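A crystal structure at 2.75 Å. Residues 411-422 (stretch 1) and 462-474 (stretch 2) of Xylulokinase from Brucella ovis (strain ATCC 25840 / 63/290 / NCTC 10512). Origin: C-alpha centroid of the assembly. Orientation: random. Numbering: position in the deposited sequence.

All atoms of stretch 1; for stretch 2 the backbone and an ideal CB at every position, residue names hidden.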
# COMPACT_ATOMS: atom_id res chain seq x y z
N TRP A 411 -15.75 13.09 -8.04
CA TRP A 411 -15.49 11.73 -7.57
C TRP A 411 -15.73 11.61 -6.08
O TRP A 411 -16.23 10.59 -5.61
CB TRP A 411 -14.06 11.30 -7.88
CG TRP A 411 -13.98 9.87 -8.33
CD1 TRP A 411 -14.95 8.91 -8.19
CD2 TRP A 411 -12.92 9.27 -9.07
NE1 TRP A 411 -14.53 7.73 -8.78
CE2 TRP A 411 -13.29 7.93 -9.33
CE3 TRP A 411 -11.67 9.73 -9.52
CZ2 TRP A 411 -12.46 7.05 -10.02
CZ3 TRP A 411 -10.86 8.85 -10.21
CH2 TRP A 411 -11.25 7.53 -10.45
N LEU A 412 -15.35 12.65 -5.31
CA LEU A 412 -15.52 12.61 -3.86
C LEU A 412 -16.98 12.66 -3.47
O LEU A 412 -17.40 11.94 -2.55
CB LEU A 412 -14.75 13.76 -3.21
CG LEU A 412 -13.24 13.71 -3.40
CD1 LEU A 412 -12.62 14.89 -2.72
CD2 LEU A 412 -12.70 12.40 -2.84
N LYS A 413 -17.77 13.52 -4.13
CA LYS A 413 -19.20 13.57 -3.85
C LYS A 413 -19.87 12.26 -4.25
O LYS A 413 -20.78 11.78 -3.56
CB LYS A 413 -19.84 14.74 -4.60
CG LYS A 413 -19.33 16.09 -4.16
CD LYS A 413 -20.29 17.19 -4.53
CE LYS A 413 -19.65 18.55 -4.36
NZ LYS A 413 -20.49 19.61 -4.93
N ALA A 414 -19.42 11.65 -5.34
CA ALA A 414 -19.97 10.36 -5.74
C ALA A 414 -19.65 9.28 -4.72
O ALA A 414 -20.54 8.49 -4.37
CB ALA A 414 -19.43 9.97 -7.12
N ILE A 415 -18.42 9.22 -4.22
CA ILE A 415 -18.05 8.18 -3.25
C ILE A 415 -18.78 8.38 -1.92
O ILE A 415 -19.26 7.42 -1.31
CB ILE A 415 -16.51 8.15 -3.07
CG1 ILE A 415 -15.85 7.84 -4.42
CG2 ILE A 415 -16.11 7.12 -2.05
CD1 ILE A 415 -14.34 8.08 -4.47
N ALA A 416 -18.91 9.64 -1.46
CA ALA A 416 -19.64 9.91 -0.23
C ALA A 416 -21.11 9.53 -0.37
O ALA A 416 -21.71 8.97 0.55
CB ALA A 416 -19.51 11.38 0.17
N THR A 417 -21.72 9.87 -1.49
CA THR A 417 -23.12 9.54 -1.62
C THR A 417 -23.33 8.04 -1.82
O THR A 417 -24.34 7.48 -1.35
CB THR A 417 -23.73 10.38 -2.74
OG1 THR A 417 -23.57 11.76 -2.40
CG2 THR A 417 -25.23 10.04 -2.97
N ALA A 418 -22.37 7.35 -2.44
CA ALA A 418 -22.51 5.92 -2.61
C ALA A 418 -22.38 5.18 -1.27
O ALA A 418 -23.06 4.18 -1.04
CB ALA A 418 -21.50 5.40 -3.63
N LEU A 419 -21.51 5.67 -0.37
CA LEU A 419 -21.28 5.06 0.94
C LEU A 419 -22.16 5.62 2.03
O LEU A 419 -22.34 4.97 3.06
CB LEU A 419 -19.83 5.27 1.39
CG LEU A 419 -18.72 4.90 0.41
CD1 LEU A 419 -17.40 5.25 1.02
CD2 LEU A 419 -18.74 3.43 0.02
N ASN A 420 -22.72 6.81 1.81
CA ASN A 420 -23.37 7.59 2.86
C ASN A 420 -22.46 7.76 4.08
O ASN A 420 -22.89 7.61 5.23
CB ASN A 420 -24.71 6.99 3.29
CG ASN A 420 -25.61 8.02 3.93
OD1 ASN A 420 -25.41 9.23 3.75
ND2 ASN A 420 -26.59 7.57 4.71
N VAL A 421 -21.18 8.06 3.83
CA VAL A 421 -20.26 8.55 4.86
C VAL A 421 -19.64 9.85 4.36
O VAL A 421 -19.43 10.02 3.15
CB VAL A 421 -19.16 7.53 5.23
CG1 VAL A 421 -19.72 6.14 5.44
CG2 VAL A 421 -18.06 7.51 4.20
N PRO A 422 -19.42 10.83 5.23
CA PRO A 422 -18.62 12.01 4.86
C PRO A 422 -17.18 11.64 4.54
O PRO A 422 -16.61 10.72 5.13
CB PRO A 422 -18.69 12.90 6.11
CG PRO A 422 -18.99 11.94 7.22
CD PRO A 422 -19.90 10.90 6.62
N UNK A 462 -14.77 19.10 3.81
CA UNK A 462 -15.48 17.87 4.14
C UNK A 462 -16.64 17.73 3.16
O UNK A 462 -17.52 18.59 3.10
CB UNK A 462 -15.97 17.88 5.59
N UNK A 463 -16.63 16.63 2.42
CA UNK A 463 -17.62 16.35 1.39
C UNK A 463 -18.68 15.48 2.04
O UNK A 463 -18.43 14.32 2.37
CB UNK A 463 -17.00 15.67 0.17
N UNK A 464 -19.90 16.05 2.24
CA UNK A 464 -20.96 15.30 2.89
C UNK A 464 -21.77 14.53 1.85
O UNK A 464 -21.82 14.94 0.69
CB UNK A 464 -21.87 16.23 3.70
N UNK A 465 -22.40 13.42 2.21
CA UNK A 465 -23.22 12.71 1.22
C UNK A 465 -24.38 13.58 0.78
O UNK A 465 -24.98 14.28 1.60
CB UNK A 465 -23.74 11.39 1.79
N UNK A 466 -24.70 13.53 -0.52
CA UNK A 466 -25.83 14.28 -1.07
C UNK A 466 -27.12 13.55 -0.72
O UNK A 466 -27.48 12.55 -1.36
CB UNK A 466 -25.70 14.45 -2.58
N UNK A 467 -27.85 14.08 0.26
CA UNK A 467 -29.02 13.37 0.77
C UNK A 467 -30.05 13.16 -0.33
O UNK A 467 -30.66 12.09 -0.42
CB UNK A 467 -29.65 14.14 1.94
N UNK A 468 -30.18 14.14 -1.24
CA UNK A 468 -31.18 14.04 -2.31
C UNK A 468 -30.86 12.91 -3.28
O UNK A 468 -31.77 12.34 -3.87
CB UNK A 468 -31.27 15.36 -3.07
N UNK A 469 -29.59 12.60 -3.48
CA UNK A 469 -29.21 11.57 -4.43
C UNK A 469 -28.90 10.21 -3.77
O UNK A 469 -28.48 9.28 -4.49
CB UNK A 469 -27.99 12.05 -5.22
N UNK A 470 -29.13 10.06 -2.45
CA UNK A 470 -28.82 8.80 -1.77
C UNK A 470 -29.64 7.64 -2.32
O UNK A 470 -29.13 6.52 -2.49
CB UNK A 470 -29.07 8.94 -0.27
N UNK A 471 -30.93 7.89 -2.57
CA UNK A 471 -31.80 6.85 -3.07
C UNK A 471 -31.44 6.47 -4.49
O UNK A 471 -31.34 5.28 -4.82
CB UNK A 471 -33.26 7.30 -3.00
N UNK A 472 -31.22 7.47 -5.36
CA UNK A 472 -30.86 7.17 -6.74
C UNK A 472 -29.54 6.42 -6.81
O UNK A 472 -29.37 5.53 -7.65
CB UNK A 472 -30.78 8.46 -7.56
N UNK A 473 -28.60 6.73 -5.91
CA UNK A 473 -27.33 6.00 -5.90
C UNK A 473 -27.52 4.56 -5.44
O UNK A 473 -26.81 3.68 -5.93
CB UNK A 473 -26.32 6.71 -5.00
N UNK A 474 -28.44 4.29 -4.50
CA UNK A 474 -28.76 2.90 -4.13
C UNK A 474 -29.32 2.14 -5.32
O UNK A 474 -28.92 1.00 -5.61
CB UNK A 474 -29.76 2.86 -2.97

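At position 462 the backbone is extended and the ideal CB has nothing of stretch 1 within 5.5 Å, so many residues would do, beta-branched ones especially. It is T462, whose CG2 comes 4.2 Å from P422 CB.

Position 463 points toward the helix, its ideal CB 4.5 Å from L412 CB and 5.0 Å from A416 CB. An aliphatic side chain is called for, and an extended backbone favours valine or isoleucine. The residue is I463: its CD1 packs 3.6 Å from L412 CB, and its CG2 lies 3.6 Å from K413 CG.

Position 464 turns its CB away, leaving room for a long polar chain. E464 fills it, and its end bends back until OE1 is 3.4 Å from P422 CB.

Position 465 has its CA 4.3 Å from T417 CA. A compact residue suits such close quarters, and the backbone angles admit proline. P465 it is: its CB lies 3.5 Å from A416 O and 3.3 Å from N420 OD1.

At 466 the main chain matters most. Its N donates to T417 OG1 (2.8 Å, 165°), while T417 OG1 donates to K413 O (3.0 Å). The side chain starts beside T417 with K413 nearby, so an acidic or polar residue would suit. In E466, OE2 stands 4.2 Å from K413 NZ, beyond a salt bridge; a water donates to OE2 and accepts a weak hydrogen bond from NZ.

Positions 467 and 468 point away and tolerate much; they are Q467 and A468. Position 469, the N-cap, has its ideal CB 4.1 Å from T417 CG2, where either a capping polar residue or an apolar one is plausible. L469 CB is 4.2 Å from T417 CG2.

At 470 the CB points sideways, 4.8 Å from T417 CG2, so a longer apolar chain could reach inward. L470 does so, with CD2 3.9 Å from T417 CG2 and CD1 3.5 Å from N420 OD1.

Position 471 points away and 472 sideways, each with nothing of stretch 1 within 5.5 Å of its ideal CB, so small or polar helix residues suit; they are S471 and A472.

Position 473 points toward T417 and A418, where small side chains leave space for a large aliphatic or aromatic group. Y473 lays one ring face under T417 CG2, 4.1 Å from the centroid, a CH-pi contact; CD2 touches A418 CB at 3.8 Å, and OH reaches A414 CB at 3.3 Å.

Position 474 points sideways into open space, suiting a polar residue; D474 bonds elsewhere in the structure.

Stretch 2 462-474: TIEPEQALLSAYD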
# COMPACT_ATOMS: atom_id res chain seq x y z
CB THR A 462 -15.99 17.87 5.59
OG1 THR A 462 -14.88 17.85 6.50
CG2 THR A 462 -16.79 16.61 5.86
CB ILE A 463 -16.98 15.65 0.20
CG1 ILE A 463 -15.72 16.43 -0.21
CG2 ILE A 463 -18.01 15.42 -0.92
CD1 ILE A 463 -15.69 16.86 -1.62
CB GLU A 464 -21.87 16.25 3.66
CG GLU A 464 -21.17 17.06 4.75
CD GLU A 464 -20.83 16.23 5.99
OE1 GLU A 464 -21.29 15.08 6.11
OE2 GLU A 464 -20.13 16.76 6.89
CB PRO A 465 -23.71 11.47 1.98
CG PRO A 465 -22.79 11.32 3.15
CD PRO A 465 -22.38 12.72 3.50
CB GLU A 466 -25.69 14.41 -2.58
CG GLU A 466 -24.48 15.16 -3.07
CD GLU A 466 -24.75 16.65 -3.16
OE1 GLU A 466 -25.92 17.03 -2.99
OE2 GLU A 466 -23.80 17.42 -3.42
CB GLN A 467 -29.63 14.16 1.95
CG GLN A 467 -29.79 13.40 3.29
CD GLN A 467 -28.45 12.90 3.89
OE1 GLN A 467 -27.38 13.53 3.71
NE2 GLN A 467 -28.50 11.77 4.60
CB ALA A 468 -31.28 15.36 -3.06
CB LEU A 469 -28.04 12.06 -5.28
CG LEU A 469 -28.46 13.24 -6.17
CD1 LEU A 469 -27.30 13.75 -7.00
CD2 LEU A 469 -29.61 12.82 -7.08
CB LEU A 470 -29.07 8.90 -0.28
CG LEU A 470 -27.96 9.52 0.56
CD1 LEU A 470 -28.43 9.56 1.99
CD2 LEU A 470 -26.63 8.77 0.39
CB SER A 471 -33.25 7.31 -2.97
OG SER A 471 -34.13 6.31 -3.45
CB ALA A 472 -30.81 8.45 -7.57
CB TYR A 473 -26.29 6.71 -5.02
CG TYR A 473 -25.30 7.54 -5.80
CD1 TYR A 473 -25.68 8.74 -6.42
CD2 TYR A 473 -23.98 7.11 -5.97
CE1 TYR A 473 -24.77 9.49 -7.15
CE2 TYR A 473 -23.06 7.86 -6.72
CZ TYR A 473 -23.47 9.05 -7.30
OH TYR A 473 -22.58 9.79 -8.04
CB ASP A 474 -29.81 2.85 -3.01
CG ASP A 474 -29.23 3.06 -1.63
OD1 ASP A 474 -27.98 3.02 -1.44
OD2 ASP A 474 -30.06 3.28 -0.71
O HOH W 1 -23.35 18.11 -6.00
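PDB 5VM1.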